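Local coordinates for aminopeptidase N family protein (Idiomarina loihiensis L2TR, PDB 4FGM) that binds a zinc ion and is probably a metallo-aminopeptidase of the M61 family that removes residues from the N-terminal end of peptides, at residues 215-220 and 275-279; 279-284 and 408-413; 483-487 and 561-566; 513-518 and 548-552; 326-330 and 572-576. All coordinates share one frame; numbering follows the deposited sequence.

Contact 1: 215-220 and 275-279; sequences FEEAPF and YFHSW. With ZN (zinc ion), chain C.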
# COMPACT_ATOMS: atom_id res chain seq x y z
N PHE A 215 5.01 1.52 -20.81
CA PHE A 215 4.67 2.93 -21.01
C PHE A 215 5.54 3.53 -22.11
O PHE A 215 5.27 4.63 -22.59
CB PHE A 215 4.87 3.71 -19.71
CG PHE A 215 3.91 3.34 -18.62
CD1 PHE A 215 4.21 2.33 -17.72
CD2 PHE A 215 2.67 3.98 -18.52
CE1 PHE A 215 3.30 1.96 -16.73
CE2 PHE A 215 1.76 3.62 -17.54
CZ PHE A 215 2.07 2.61 -16.64
N GLU A 216 6.58 2.80 -22.49
CA GLU A 216 7.50 3.24 -23.54
C GLU A 216 8.23 4.51 -23.13
O GLU A 216 8.85 5.16 -23.95
CB GLU A 216 6.73 3.48 -24.84
CG GLU A 216 6.17 2.22 -25.46
CD GLU A 216 5.34 2.49 -26.70
OE1 GLU A 216 5.48 3.58 -27.29
OE2 GLU A 216 4.56 1.59 -27.09
N GLU A 217 8.17 4.84 -21.84
CA GLU A 217 8.80 6.04 -21.32
C GLU A 217 8.80 6.01 -19.79
O GLU A 217 7.87 5.51 -19.18
CB GLU A 217 8.03 7.26 -21.81
CG GLU A 217 8.67 8.59 -21.46
CD GLU A 217 8.02 9.74 -22.22
OE1 GLU A 217 7.63 9.53 -23.38
OE2 GLU A 217 7.93 10.85 -21.65
N ALA A 218 9.85 6.56 -19.18
CA ALA A 218 9.96 6.62 -17.73
C ALA A 218 9.90 8.07 -17.28
O ALA A 218 10.56 8.93 -17.85
CB ALA A 218 11.26 5.98 -17.27
N PRO A 219 9.10 8.38 -16.25
CA PRO A 219 8.98 9.76 -15.75
C PRO A 219 10.11 10.20 -14.82
O PRO A 219 10.11 11.32 -14.33
CB PRO A 219 7.62 9.76 -15.06
CG PRO A 219 7.57 8.38 -14.47
CD PRO A 219 8.09 7.51 -15.60
N PHE A 220 11.06 9.31 -14.57
CA PHE A 220 12.19 9.62 -13.68
C PHE A 220 13.51 9.35 -14.39
O PHE A 220 13.54 8.70 -15.44
CB PHE A 220 12.10 8.75 -12.41
CG PHE A 220 11.75 7.31 -12.69
CD1 PHE A 220 10.46 6.83 -12.48
CD2 PHE A 220 12.72 6.43 -13.17
CE1 PHE A 220 10.13 5.50 -12.76
CE2 PHE A 220 12.40 5.10 -13.46
CZ PHE A 220 11.10 4.63 -13.25
N TYR A 275 6.52 0.66 -8.01
CA TYR A 275 7.15 1.10 -9.26
C TYR A 275 6.08 1.56 -10.25
O TYR A 275 6.18 2.63 -10.84
CB TYR A 275 7.97 -0.04 -9.86
CG TYR A 275 8.99 0.38 -10.90
CD1 TYR A 275 10.14 1.09 -10.52
CD2 TYR A 275 8.85 0.04 -12.25
CE1 TYR A 275 11.10 1.44 -11.45
CE2 TYR A 275 9.81 0.38 -13.19
CZ TYR A 275 10.94 1.08 -12.79
OH TYR A 275 11.91 1.38 -13.70
N PHE A 276 5.05 0.74 -10.42
CA PHE A 276 3.95 1.06 -11.33
C PHE A 276 3.33 2.40 -10.95
O PHE A 276 2.94 3.20 -11.81
CB PHE A 276 2.87 -0.02 -11.24
CG PHE A 276 1.86 0.04 -12.36
CD1 PHE A 276 2.18 -0.46 -13.62
CD2 PHE A 276 0.62 0.63 -12.17
CE1 PHE A 276 1.27 -0.39 -14.67
CE2 PHE A 276 -0.31 0.71 -13.22
CZ PHE A 276 0.02 0.20 -14.47
N HIS A 277 3.25 2.64 -9.64
CA HIS A 277 2.69 3.88 -9.11
C HIS A 277 3.47 5.10 -9.63
O HIS A 277 2.94 6.23 -9.62
CB HIS A 277 2.71 3.88 -7.57
CG HIS A 277 1.45 3.35 -6.95
ND1 HIS A 277 0.19 3.70 -7.38
CD2 HIS A 277 1.27 2.55 -5.88
CE1 HIS A 277 -0.72 3.14 -6.61
NE2 HIS A 277 -0.09 2.44 -5.69
N SER A 278 4.71 4.89 -10.06
CA SER A 278 5.52 6.00 -10.59
C SER A 278 4.74 6.66 -11.72
O SER A 278 4.79 7.90 -11.91
CB SER A 278 6.84 5.50 -11.14
OG SER A 278 7.73 5.21 -10.08
N TRP A 279 4.06 5.84 -12.51
CA TRP A 279 3.28 6.37 -13.61
C TRP A 279 1.86 6.59 -13.11
O TRP A 279 1.27 7.67 -13.28
CB TRP A 279 3.22 5.37 -14.76
CG TRP A 279 4.49 5.23 -15.50
CD1 TRP A 279 4.87 5.91 -16.63
CD2 TRP A 279 5.56 4.33 -15.19
NE1 TRP A 279 6.11 5.48 -17.05
CE2 TRP A 279 6.56 4.51 -16.19
CE3 TRP A 279 5.78 3.39 -14.17
CZ2 TRP A 279 7.75 3.79 -16.19
CZ3 TRP A 279 6.96 2.67 -14.17
CH2 TRP A 279 7.93 2.86 -15.18
ZN ZN C . -0.94 1.45 -4.17
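Phe215 and Trp279 stack face to face at the heart of an aromatic cluster behind the zinc-binding HExxH helix of this M61 peptidase. The Phe215 ring and the five-membered ring of Trp279 are almost parallel, planes at 4°, with centroids 3.6 Å apart. Trp279 CG sits anti to its carbonyl carbon (chi1 -72°), and this sends the indole between the Phe215 ring and Pro219. Pro219 CD makes a CH-pi contact on the opposite indole face, 3.6 Å from the centroid of the five-membered ring. Phe220 also meets that face, with its edge turned to the six-membered ring. Phe276 CE1 lies at the edge of the Phe215 ring, 3.7 Å from Phe215 CZ. Beyond it, His277 NE2 binds the zinc ion at 2.0 Å, with His273 and Glu307 also in the site. Tyr275 OH touches Phe220 CZ at 3.4 Å and is hydrogen-bonded to His185. A leucine at Trp279 would probably leave Phe215 without its stacking partner and the Glu217 carbonyl without its donor. That donor is Trp279 NE1, which reaches Glu217 O at 2.8 Å, near the indole plane and with an N-H...O angle of 148°.

Contact 2: 279-284 and 408-413; sequences WNIKTL and LWHEFG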
# COMPACT_ATOMS: atom_id res chain seq x y z
N TRP A 279 4.06 5.84 -12.51
CA TRP A 279 3.28 6.37 -13.61
C TRP A 279 1.86 6.59 -13.11
O TRP A 279 1.27 7.67 -13.28
CB TRP A 279 3.22 5.37 -14.76
CG TRP A 279 4.49 5.23 -15.50
CD1 TRP A 279 4.87 5.91 -16.63
CD2 TRP A 279 5.56 4.33 -15.19
NE1 TRP A 279 6.11 5.48 -17.05
CE2 TRP A 279 6.56 4.51 -16.19
CE3 TRP A 279 5.78 3.39 -14.17
CZ2 TRP A 279 7.75 3.79 -16.19
CZ3 TRP A 279 6.96 2.67 -14.17
CH2 TRP A 279 7.93 2.86 -15.18
N ASN A 280 1.33 5.57 -12.46
CA ASN A 280 -0.03 5.64 -11.96
C ASN A 280 -0.12 6.17 -10.53
O ASN A 280 0.24 5.44 -9.59
CB ASN A 280 -0.62 4.23 -12.06
CG ASN A 280 -2.14 4.20 -12.12
OD1 ASN A 280 -2.79 5.22 -12.35
ND2 ASN A 280 -2.71 3.00 -11.93
N ILE A 281 -0.48 7.45 -10.42
CA ILE A 281 -0.60 8.21 -9.18
C ILE A 281 0.45 9.25 -8.88
O ILE A 281 0.17 10.20 -8.13
CB ILE A 281 -0.77 7.32 -7.92
CG1 ILE A 281 -1.54 8.10 -6.85
CG2 ILE A 281 0.58 7.05 -7.29
CD1 ILE A 281 -2.86 8.63 -7.33
N LYS A 282 1.65 9.05 -9.40
CA LYS A 282 2.69 10.03 -9.14
C LYS A 282 2.69 11.06 -10.26
O LYS A 282 2.92 12.24 -10.00
CB LYS A 282 4.07 9.38 -9.05
CG LYS A 282 4.35 8.75 -7.68
CD LYS A 282 3.50 9.39 -6.59
CE LYS A 282 4.21 10.56 -5.99
NZ LYS A 282 3.21 11.47 -5.39
N THR A 283 2.46 10.62 -11.51
CA THR A 283 2.43 11.55 -12.64
C THR A 283 1.00 11.61 -13.19
O THR A 283 0.44 12.69 -13.34
CB THR A 283 3.43 11.15 -13.74
OG1 THR A 283 3.40 9.73 -13.92
CG2 THR A 283 4.83 11.60 -13.35
N LEU A 284 0.43 10.45 -13.49
CA LEU A 284 -0.95 10.38 -13.95
C LEU A 284 -1.69 10.36 -12.61
O LEU A 284 -1.43 9.49 -11.78
CB LEU A 284 -1.21 9.06 -14.70
CG LEU A 284 -2.41 8.90 -15.65
CD1 LEU A 284 -3.11 7.59 -15.34
CD2 LEU A 284 -3.39 10.07 -15.52
N LEU A 408 -3.27 6.36 -21.71
CA LEU A 408 -3.83 7.27 -20.71
C LEU A 408 -2.70 8.03 -20.04
O LEU A 408 -2.85 9.20 -19.69
CB LEU A 408 -4.64 6.51 -19.66
CG LEU A 408 -6.06 6.10 -20.08
CD1 LEU A 408 -6.67 5.22 -19.00
CD2 LEU A 408 -6.90 7.33 -20.30
N TRP A 409 -1.55 7.38 -19.86
CA TRP A 409 -0.43 8.04 -19.22
C TRP A 409 0.15 9.16 -20.09
O TRP A 409 0.45 10.24 -19.58
CB TRP A 409 0.69 7.05 -18.88
CG TRP A 409 1.80 7.75 -18.14
CD1 TRP A 409 1.78 8.17 -16.84
CD2 TRP A 409 3.03 8.22 -18.70
NE1 TRP A 409 2.92 8.89 -16.56
CE2 TRP A 409 3.70 8.93 -17.68
CE3 TRP A 409 3.63 8.11 -19.97
CZ2 TRP A 409 4.95 9.54 -17.89
CZ3 TRP A 409 4.86 8.72 -20.17
CH2 TRP A 409 5.51 9.43 -19.14
N HIS A 410 0.31 8.90 -21.38
CA HIS A 410 0.86 9.92 -22.28
C HIS A 410 -0.10 11.10 -22.45
O HIS A 410 0.33 12.24 -22.60
CB HIS A 410 1.17 9.31 -23.64
CG HIS A 410 2.44 8.51 -23.67
ND1 HIS A 410 3.68 9.10 -23.62
CD2 HIS A 410 2.65 7.18 -23.72
CE1 HIS A 410 4.61 8.16 -23.65
NE2 HIS A 410 4.01 6.98 -23.70
N GLU A 411 -1.39 10.82 -22.39
CA GLU A 411 -2.39 11.86 -22.55
C GLU A 411 -2.60 12.73 -21.32
O GLU A 411 -2.51 13.95 -21.39
CB GLU A 411 -3.74 11.26 -22.94
CG GLU A 411 -3.91 10.98 -24.42
CD GLU A 411 -5.36 10.70 -24.79
OE1 GLU A 411 -6.24 11.49 -24.39
OE2 GLU A 411 -5.61 9.69 -25.48
N PHE A 412 -2.86 12.09 -20.19
CA PHE A 412 -3.14 12.83 -18.96
C PHE A 412 -2.05 12.81 -17.91
O PHE A 412 -2.05 13.65 -17.01
CB PHE A 412 -4.44 12.30 -18.37
CG PHE A 412 -5.58 12.29 -19.34
CD1 PHE A 412 -6.21 13.49 -19.71
CD2 PHE A 412 -6.02 11.10 -19.92
CE1 PHE A 412 -7.25 13.49 -20.63
CE2 PHE A 412 -7.06 11.10 -20.84
CZ PHE A 412 -7.68 12.30 -21.20
N GLY A 413 -1.12 11.86 -18.01
CA GLY A 413 -0.05 11.76 -17.03
C GLY A 413 1.19 12.56 -17.37
O GLY A 413 1.55 13.49 -16.65
O HOH W 1 -2.05 13.65 -14.45
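The Trp409 indole has Trp279 CD1 over the centre of one face, the Gly413 backbone toward the rim of the other, and Thr283 OG1 at its edge. The two indoles form an edge-to-face pair, planes at 76°, and Trp279 CD1 comes within 3.4 Å of Trp409 CE2. This joins helix 401-413, which widens into a pi-type turn over 409-413, to the loop after the zinc-binding helix. Trp409 CG is anti to its backbone N (chi1 -177°), which carries the indole across to that loop. Leu284 packs beside it, with CB 3.8 Å from Trp409 CD1 and CD2 3.8 Å from Phe412 CB. Leu284 CA and Gly413 CA are only 3.5 Å apart, and a CB on Gly413 would clash with Leu284 CB. A water donates to both Thr283 O and Phe412 O. Replacing Trp409 with alanine would probably open a gap beside the Trp279 edge and take away the N-H that Thr283 accepts. That bond, Trp409 NE1 to Thr283 OG1, is 2.8 Å long and nearly straight at 168°.

Contact 3: 483-487 and 561-566; sequences ARVNF and LTWQEP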
# COMPACT_ATOMS: atom_id res chain seq x y z
N ALA A 483 -13.61 -28.07 4.28
CA ALA A 483 -14.33 -28.23 5.53
C ALA A 483 -15.83 -28.37 5.31
O ALA A 483 -16.39 -27.77 4.38
CB ALA A 483 -14.04 -27.05 6.45
N ARG A 484 -16.48 -29.16 6.16
CA ARG A 484 -17.92 -29.37 6.06
C ARG A 484 -18.66 -28.26 6.81
O ARG A 484 -19.78 -27.91 6.46
CB ARG A 484 -18.29 -30.73 6.64
CG ARG A 484 -19.16 -31.58 5.72
CD ARG A 484 -18.45 -32.88 5.33
NE ARG A 484 -17.41 -33.23 6.29
CZ ARG A 484 -16.62 -34.30 6.18
NH1 ARG A 484 -16.78 -35.15 5.17
NH2 ARG A 484 -15.64 -34.49 7.05
N VAL A 485 -18.02 -27.72 7.85
CA VAL A 485 -18.64 -26.64 8.62
C VAL A 485 -17.60 -25.58 8.96
O VAL A 485 -16.38 -25.84 8.87
CB VAL A 485 -19.23 -27.14 9.96
CG1 VAL A 485 -20.22 -28.25 9.71
CG2 VAL A 485 -18.09 -27.65 10.88
N ASN A 486 -18.06 -24.38 9.30
CA ASN A 486 -17.14 -23.33 9.73
C ASN A 486 -17.87 -22.26 10.54
O ASN A 486 -19.10 -22.15 10.50
CB ASN A 486 -16.35 -22.70 8.57
CG ASN A 486 -17.20 -21.86 7.65
OD1 ASN A 486 -18.36 -21.58 7.92
ND2 ASN A 486 -16.59 -21.44 6.55
N PHE A 487 -17.12 -21.50 11.30
CA PHE A 487 -17.69 -20.47 12.14
C PHE A 487 -18.33 -19.33 11.40
O PHE A 487 -19.30 -18.75 11.88
CB PHE A 487 -16.63 -19.90 13.07
CG PHE A 487 -16.24 -20.83 14.18
CD1 PHE A 487 -17.08 -21.01 15.26
CD2 PHE A 487 -15.02 -21.50 14.15
CE1 PHE A 487 -16.72 -21.86 16.30
CE2 PHE A 487 -14.65 -22.34 15.18
CZ PHE A 487 -15.50 -22.52 16.26
N LEU A 561 -24.46 -23.07 19.34
CA LEU A 561 -24.18 -22.80 17.93
C LEU A 561 -24.62 -23.94 17.02
O LEU A 561 -24.38 -25.13 17.30
CB LEU A 561 -22.69 -22.49 17.74
CG LEU A 561 -22.16 -22.22 16.33
CD1 LEU A 561 -20.86 -21.45 16.43
CD2 LEU A 561 -21.96 -23.54 15.57
N THR A 562 -25.28 -23.59 15.92
CA THR A 562 -25.72 -24.59 14.96
C THR A 562 -24.97 -24.34 13.67
O THR A 562 -25.09 -23.27 13.07
CB THR A 562 -27.23 -24.52 14.70
OG1 THR A 562 -27.93 -24.69 15.94
CG2 THR A 562 -27.65 -25.62 13.73
N TRP A 563 -24.17 -25.32 13.25
CA TRP A 563 -23.37 -25.19 12.04
C TRP A 563 -24.23 -25.03 10.81
O TRP A 563 -25.06 -25.89 10.51
CB TRP A 563 -22.47 -26.41 11.87
CG TRP A 563 -21.55 -26.64 13.02
CD1 TRP A 563 -21.67 -27.60 13.98
CD2 TRP A 563 -20.38 -25.88 13.34
NE1 TRP A 563 -20.63 -27.49 14.88
CE2 TRP A 563 -19.83 -26.44 14.51
CE3 TRP A 563 -19.74 -24.78 12.74
CZ2 TRP A 563 -18.67 -25.94 15.11
CZ3 TRP A 563 -18.58 -24.28 13.34
CH2 TRP A 563 -18.06 -24.86 14.50
N GLN A 564 -24.03 -23.94 10.09
CA GLN A 564 -24.78 -23.68 8.87
C GLN A 564 -24.09 -24.35 7.70
O GLN A 564 -23.02 -24.94 7.85
CB GLN A 564 -24.85 -22.18 8.56
CG GLN A 564 -25.73 -21.35 9.47
CD GLN A 564 -25.71 -19.88 9.07
OE1 GLN A 564 -24.95 -19.47 8.18
NE2 GLN A 564 -26.53 -19.07 9.72
N GLU A 565 -24.72 -24.26 6.53
CA GLU A 565 -24.15 -24.80 5.31
C GLU A 565 -23.10 -23.73 5.00
O GLU A 565 -23.44 -22.60 4.63
CB GLU A 565 -25.21 -24.85 4.21
CG GLU A 565 -24.75 -25.53 2.94
CD GLU A 565 -24.42 -26.99 3.14
OE1 GLU A 565 -25.33 -27.76 3.51
OE2 GLU A 565 -23.24 -27.37 2.93
N PRO A 566 -21.81 -24.05 5.16
CA PRO A 566 -20.73 -23.08 4.90
C PRO A 566 -20.68 -22.53 3.48
O PRO A 566 -21.06 -23.19 2.51
CB PRO A 566 -19.48 -23.86 5.26
CG PRO A 566 -19.84 -25.25 4.87
CD PRO A 566 -21.25 -25.39 5.41
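Trp563 meets segment 483-487 from CB out along the CE3-CZ3-CH2 side of its indole. Its CG is anti to the carbonyl carbon (chi1 -58°), which lays the indole against Val485. Trp563 CB lies 3.6 Å from Val485 CG1, and CG and CD2 pass beside Val485 CB. Val485 CG2 is set over one indole face, a CH-pi contact 4.0 Å from the centroid of the six-membered ring. Trp563 CE3 lies 3.5 Å from Asn486 O at the ring edge, and CZ3 meets the Asn486 carbonyl carbon. At the tip, Trp563 CH2 reaches Phe487 CE1 at 3.7 Å, over one face of the Phe487 ring. The two rings are edge-to-face, planes at 60°. Leu561 CD2 lies on the other indole face. Pro566 CB is 3.7 Å from Asn486 OD1, and its CG and CD rest against Arg484 O. In what is probably the PDZ domain, the contact brings the chain leading into strand 489-494 against the exit of strand 555-562, beside helix 508-512 and strand 519-523.

Contact 4: 513-518 and 548-552; sequences GLSAGD and IHAFR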
# COMPACT_ATOMS: atom_id res chain seq x y z
N GLY A 513 -24.07 -15.67 18.72
CA GLY A 513 -23.82 -14.51 19.55
C GLY A 513 -22.36 -14.26 19.86
O GLY A 513 -22.04 -13.64 20.87
N LEU A 514 -21.46 -14.75 19.01
CA LEU A 514 -20.03 -14.53 19.21
C LEU A 514 -19.66 -13.21 18.54
O LEU A 514 -20.30 -12.82 17.56
CB LEU A 514 -19.21 -15.66 18.58
CG LEU A 514 -19.20 -17.01 19.30
CD1 LEU A 514 -18.69 -18.08 18.35
CD2 LEU A 514 -18.32 -16.90 20.54
N SER A 515 -18.63 -12.55 19.03
CA SER A 515 -18.22 -11.28 18.46
C SER A 515 -16.73 -11.15 18.38
O SER A 515 -15.99 -11.82 19.11
CB SER A 515 -18.77 -10.12 19.30
OG SER A 515 -20.18 -10.15 19.37
N ALA A 516 -16.27 -10.27 17.49
CA ALA A 516 -14.84 -10.03 17.35
C ALA A 516 -14.36 -9.60 18.73
O ALA A 516 -15.02 -8.82 19.40
CB ALA A 516 -14.60 -8.92 16.34
N GLY A 517 -13.21 -10.13 19.15
CA GLY A 517 -12.69 -9.78 20.46
C GLY A 517 -12.89 -10.89 21.48
O GLY A 517 -12.13 -11.02 22.43
N ASP A 518 -13.94 -11.69 21.28
CA ASP A 518 -14.22 -12.81 22.17
C ASP A 518 -13.13 -13.86 22.00
O ASP A 518 -12.45 -13.90 20.98
CB ASP A 518 -15.56 -13.46 21.81
CG ASP A 518 -16.75 -12.54 21.98
OD1 ASP A 518 -16.59 -11.47 22.60
OD2 ASP A 518 -17.84 -12.90 21.51
N ILE A 548 -20.80 -23.59 22.85
CA ILE A 548 -19.53 -22.89 22.74
C ILE A 548 -19.31 -22.13 24.03
O ILE A 548 -20.23 -21.49 24.54
CB ILE A 548 -19.54 -21.84 21.60
CG1 ILE A 548 -19.84 -22.49 20.25
CG2 ILE A 548 -18.20 -21.08 21.60
CD1 ILE A 548 -18.80 -23.46 19.78
N HIS A 549 -18.09 -22.21 24.57
CA HIS A 549 -17.77 -21.46 25.77
C HIS A 549 -16.74 -20.44 25.34
O HIS A 549 -15.70 -20.79 24.78
CB HIS A 549 -17.18 -22.36 26.86
CG HIS A 549 -18.18 -23.25 27.52
ND1 HIS A 549 -18.43 -24.55 27.10
CD2 HIS A 549 -19.01 -23.04 28.57
CE1 HIS A 549 -19.36 -25.09 27.86
NE2 HIS A 549 -19.73 -24.20 28.76
N ALA A 550 -17.04 -19.17 25.57
CA ALA A 550 -16.11 -18.14 25.15
C ALA A 550 -16.17 -16.96 26.08
O ALA A 550 -17.18 -16.67 26.70
CB ALA A 550 -16.44 -17.70 23.74
N PHE A 551 -15.04 -16.28 26.17
CA PHE A 551 -14.94 -15.11 27.02
C PHE A 551 -15.16 -13.82 26.26
O PHE A 551 -14.59 -13.65 25.14
CB PHE A 551 -13.55 -15.00 27.62
CG PHE A 551 -13.35 -15.83 28.83
CD1 PHE A 551 -14.00 -15.52 30.01
CD2 PHE A 551 -12.48 -16.93 28.79
CE1 PHE A 551 -13.81 -16.28 31.15
CE2 PHE A 551 -12.27 -17.70 29.92
CZ PHE A 551 -12.93 -17.38 31.11
N ARG A 552 -16.02 -12.94 26.79
CA ARG A 552 -16.18 -11.63 26.15
C ARG A 552 -15.56 -10.83 27.32
O ARG A 552 -16.11 -10.79 28.45
CB ARG A 552 -17.64 -11.21 25.93
CG ARG A 552 -17.68 -9.73 25.51
CD ARG A 552 -18.95 -9.44 24.72
NE ARG A 552 -19.06 -10.38 23.59
CZ ARG A 552 -20.22 -10.72 23.03
NH1 ARG A 552 -21.37 -10.20 23.50
NH2 ARG A 552 -20.24 -11.61 22.05
O HOH W 2 -22.64 -10.66 20.41
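Asp518 OD2 accepts two hydrogen bonds, from Arg552 NH2 at 2.8 Å and from Ser515 N at 2.6 Å. The arginine uses the syn lone pair of OD2, whereas the Ser515 N-H comes from above the carboxylate plane. Arg552 grips the carboxylate side-on, its NE reaching Asp518 OD1 at 2.9 Å in a nearly straight bond of 177°. The guanidinium and carboxylate planes are 22° apart, so the salt bridge is nearly flat. The Ser515 N-H and the arginine together fix the carboxylate within the type II turn from Ser515 to Asp518. Arg552 is bent at chi3 (-54°), which brings the guanidinium back to the 513-518 loop. There NH2 also donates to Gly513 O at 3.0 Å. Leu514 CD2 packs on Ala550 CB at 3.8 Å and on Ile548 CG2. Gly513 ends helix 508-512 in a Schellman motif. In the probable PDZ domain, the loop from there runs into strand 519-523, which pairs antiparallel with strand 545-552, and Met557 of strand 555-562 touches both Asp518 and Arg552.

Contact 5: 326-330 and 572-576; sequences EKRYL and VLSVE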
# COMPACT_ATOMS: atom_id res chain seq x y z
N GLU A 326 1.86 -19.25 -14.78
CA GLU A 326 0.43 -19.01 -14.72
C GLU A 326 -0.26 -19.67 -13.53
O GLU A 326 -1.34 -19.25 -13.12
CB GLU A 326 -0.24 -19.45 -16.04
CG GLU A 326 -1.01 -20.77 -15.98
CD GLU A 326 -0.10 -21.98 -15.98
OE1 GLU A 326 1.14 -21.81 -16.04
OE2 GLU A 326 -0.62 -23.11 -15.93
N LYS A 327 0.36 -20.71 -12.98
CA LYS A 327 -0.22 -21.39 -11.83
C LYS A 327 -0.17 -20.46 -10.62
O LYS A 327 -1.18 -20.24 -9.94
CB LYS A 327 0.54 -22.69 -11.53
CG LYS A 327 0.37 -23.79 -12.59
CD LYS A 327 -1.03 -24.39 -12.58
CE LYS A 327 -1.18 -25.53 -13.60
NZ LYS A 327 -1.99 -25.15 -14.80
N ARG A 328 1.01 -19.90 -10.35
CA ARG A 328 1.17 -18.97 -9.24
C ARG A 328 0.29 -17.75 -9.44
O ARG A 328 -0.36 -17.28 -8.50
CB ARG A 328 2.63 -18.51 -9.13
CG ARG A 328 3.50 -19.48 -8.39
CD ARG A 328 4.92 -18.96 -8.24
NE ARG A 328 5.62 -19.69 -7.19
CZ ARG A 328 5.31 -19.62 -5.90
NH1 ARG A 328 4.32 -18.85 -5.50
NH2 ARG A 328 5.99 -20.33 -5.02
N TYR A 329 0.27 -17.24 -10.67
CA TYR A 329 -0.54 -16.07 -10.95
C TYR A 329 -2.02 -16.29 -10.69
O TYR A 329 -2.68 -15.47 -10.04
CB TYR A 329 -0.35 -15.60 -12.40
CG TYR A 329 -1.30 -14.47 -12.71
CD1 TYR A 329 -1.13 -13.22 -12.10
CD2 TYR A 329 -2.44 -14.68 -13.47
CE1 TYR A 329 -2.08 -12.22 -12.23
CE2 TYR A 329 -3.40 -13.69 -13.61
CZ TYR A 329 -3.22 -12.47 -12.98
OH TYR A 329 -4.20 -11.50 -13.05
N LEU A 330 -2.55 -17.41 -11.19
CA LEU A 330 -3.97 -17.70 -11.02
C LEU A 330 -4.36 -17.95 -9.56
O LEU A 330 -5.51 -17.76 -9.19
CB LEU A 330 -4.40 -18.89 -11.90
CG LEU A 330 -4.58 -18.58 -13.39
CD1 LEU A 330 -5.00 -19.84 -14.12
CD2 LEU A 330 -5.64 -17.49 -13.58
N VAL A 572 -11.24 -21.12 -6.79
CA VAL A 572 -10.03 -21.73 -7.33
C VAL A 572 -10.04 -21.60 -8.86
O VAL A 572 -10.99 -22.02 -9.53
CB VAL A 572 -9.93 -23.21 -6.92
CG1 VAL A 572 -8.72 -23.87 -7.58
CG2 VAL A 572 -9.82 -23.32 -5.41
N LEU A 573 -8.97 -21.01 -9.40
CA LEU A 573 -8.85 -20.80 -10.84
C LEU A 573 -7.80 -21.70 -11.48
O LEU A 573 -6.70 -21.86 -10.95
CB LEU A 573 -8.51 -19.34 -11.14
CG LEU A 573 -9.69 -18.40 -11.38
CD1 LEU A 573 -10.73 -18.57 -10.30
CD2 LEU A 573 -9.18 -16.96 -11.42
N SER A 574 -8.15 -22.26 -12.63
CA SER A 574 -7.25 -23.14 -13.37
C SER A 574 -7.49 -23.04 -14.87
O SER A 574 -8.60 -22.78 -15.34
CB SER A 574 -7.44 -24.59 -12.92
OG SER A 574 -8.80 -24.97 -13.01
N VAL A 575 -6.42 -23.22 -15.64
CA VAL A 575 -6.50 -23.17 -17.08
C VAL A 575 -6.80 -24.58 -17.58
O VAL A 575 -6.04 -25.51 -17.34
CB VAL A 575 -5.18 -22.65 -17.70
CG1 VAL A 575 -4.00 -23.17 -16.91
CG2 VAL A 575 -5.07 -23.08 -19.15
N GLU A 576 -7.93 -24.74 -18.26
CA GLU A 576 -8.34 -26.04 -18.79
C GLU A 576 -8.30 -26.08 -20.32
O GLU A 576 -8.29 -27.15 -20.91
CB GLU A 576 -9.74 -26.40 -18.28
CG GLU A 576 -9.79 -26.92 -16.85
CD GLU A 576 -9.44 -28.40 -16.75
OE1 GLU A 576 -10.00 -29.20 -17.53
OE2 GLU A 576 -8.62 -28.77 -15.88
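Leu330, Leu573 and Val575 form the apolar part of a helix-on-strand packing that joins helix 326-342 to the antiparallel strand pair 461-466 and 570-575. The short helical and strand segments run roughly antiparallel, with axes 8.3 Å apart at closest approach and 153° between their directions.

Apolar contacts come first. Leu330 CG is anti to its carbonyl carbon (chi1 -76°), and its two methyls divide along the strand. CD2 meets Leu573 CD2 at 4.2 Å, the two side chains crossing at about a right angle. CD1 lies over the backbone, 4.1 Å from Ser574 CA, and is 4.5 Å from Val575 CG1. Leu573 also packs on Leu333 and Leu337 of the same helix, and Val463 of the partner strand touches it.

The polar interactions stay within the helix. Lys327 NZ donates to Glu326 OE2 at 2.7 Å in a salt bridge, so each charge has a mate beside the Val575 methyl. Bends at chi2 in Glu326 and at chi2 and chi4 in Lys327 bring the two groups together.

Mixed contacts finish the interface. No hydrogen bond crosses it. Val575 CG1 touches both members of the ion pair, 3.5 Å from Glu326 OE2 and 3.5 Å from Lys327 NZ.

Overall arrangement
From the N terminus, contact 1 is the first to close, tying the loop after helix 197-215 to the end of the zinc-binding helix. Contact 2 follows and shares Trp279 with it. It brings helix 401-413 back to the same place, and Phe215 O meets His410 NE2 between the two. Contact 5 opens before contact 2 closes, so these two cross. Its long loop, from helix 326-342 to strand 570-575, encloses contact 3, which in turn encloses contact 4. Contacts 3 and 4 touch within one antiparallel sheet, with centres about 16 Å apart. They lie across the chain's centre from contacts 1 and 2. Contact 5 packs the C-terminal strand against the helical part.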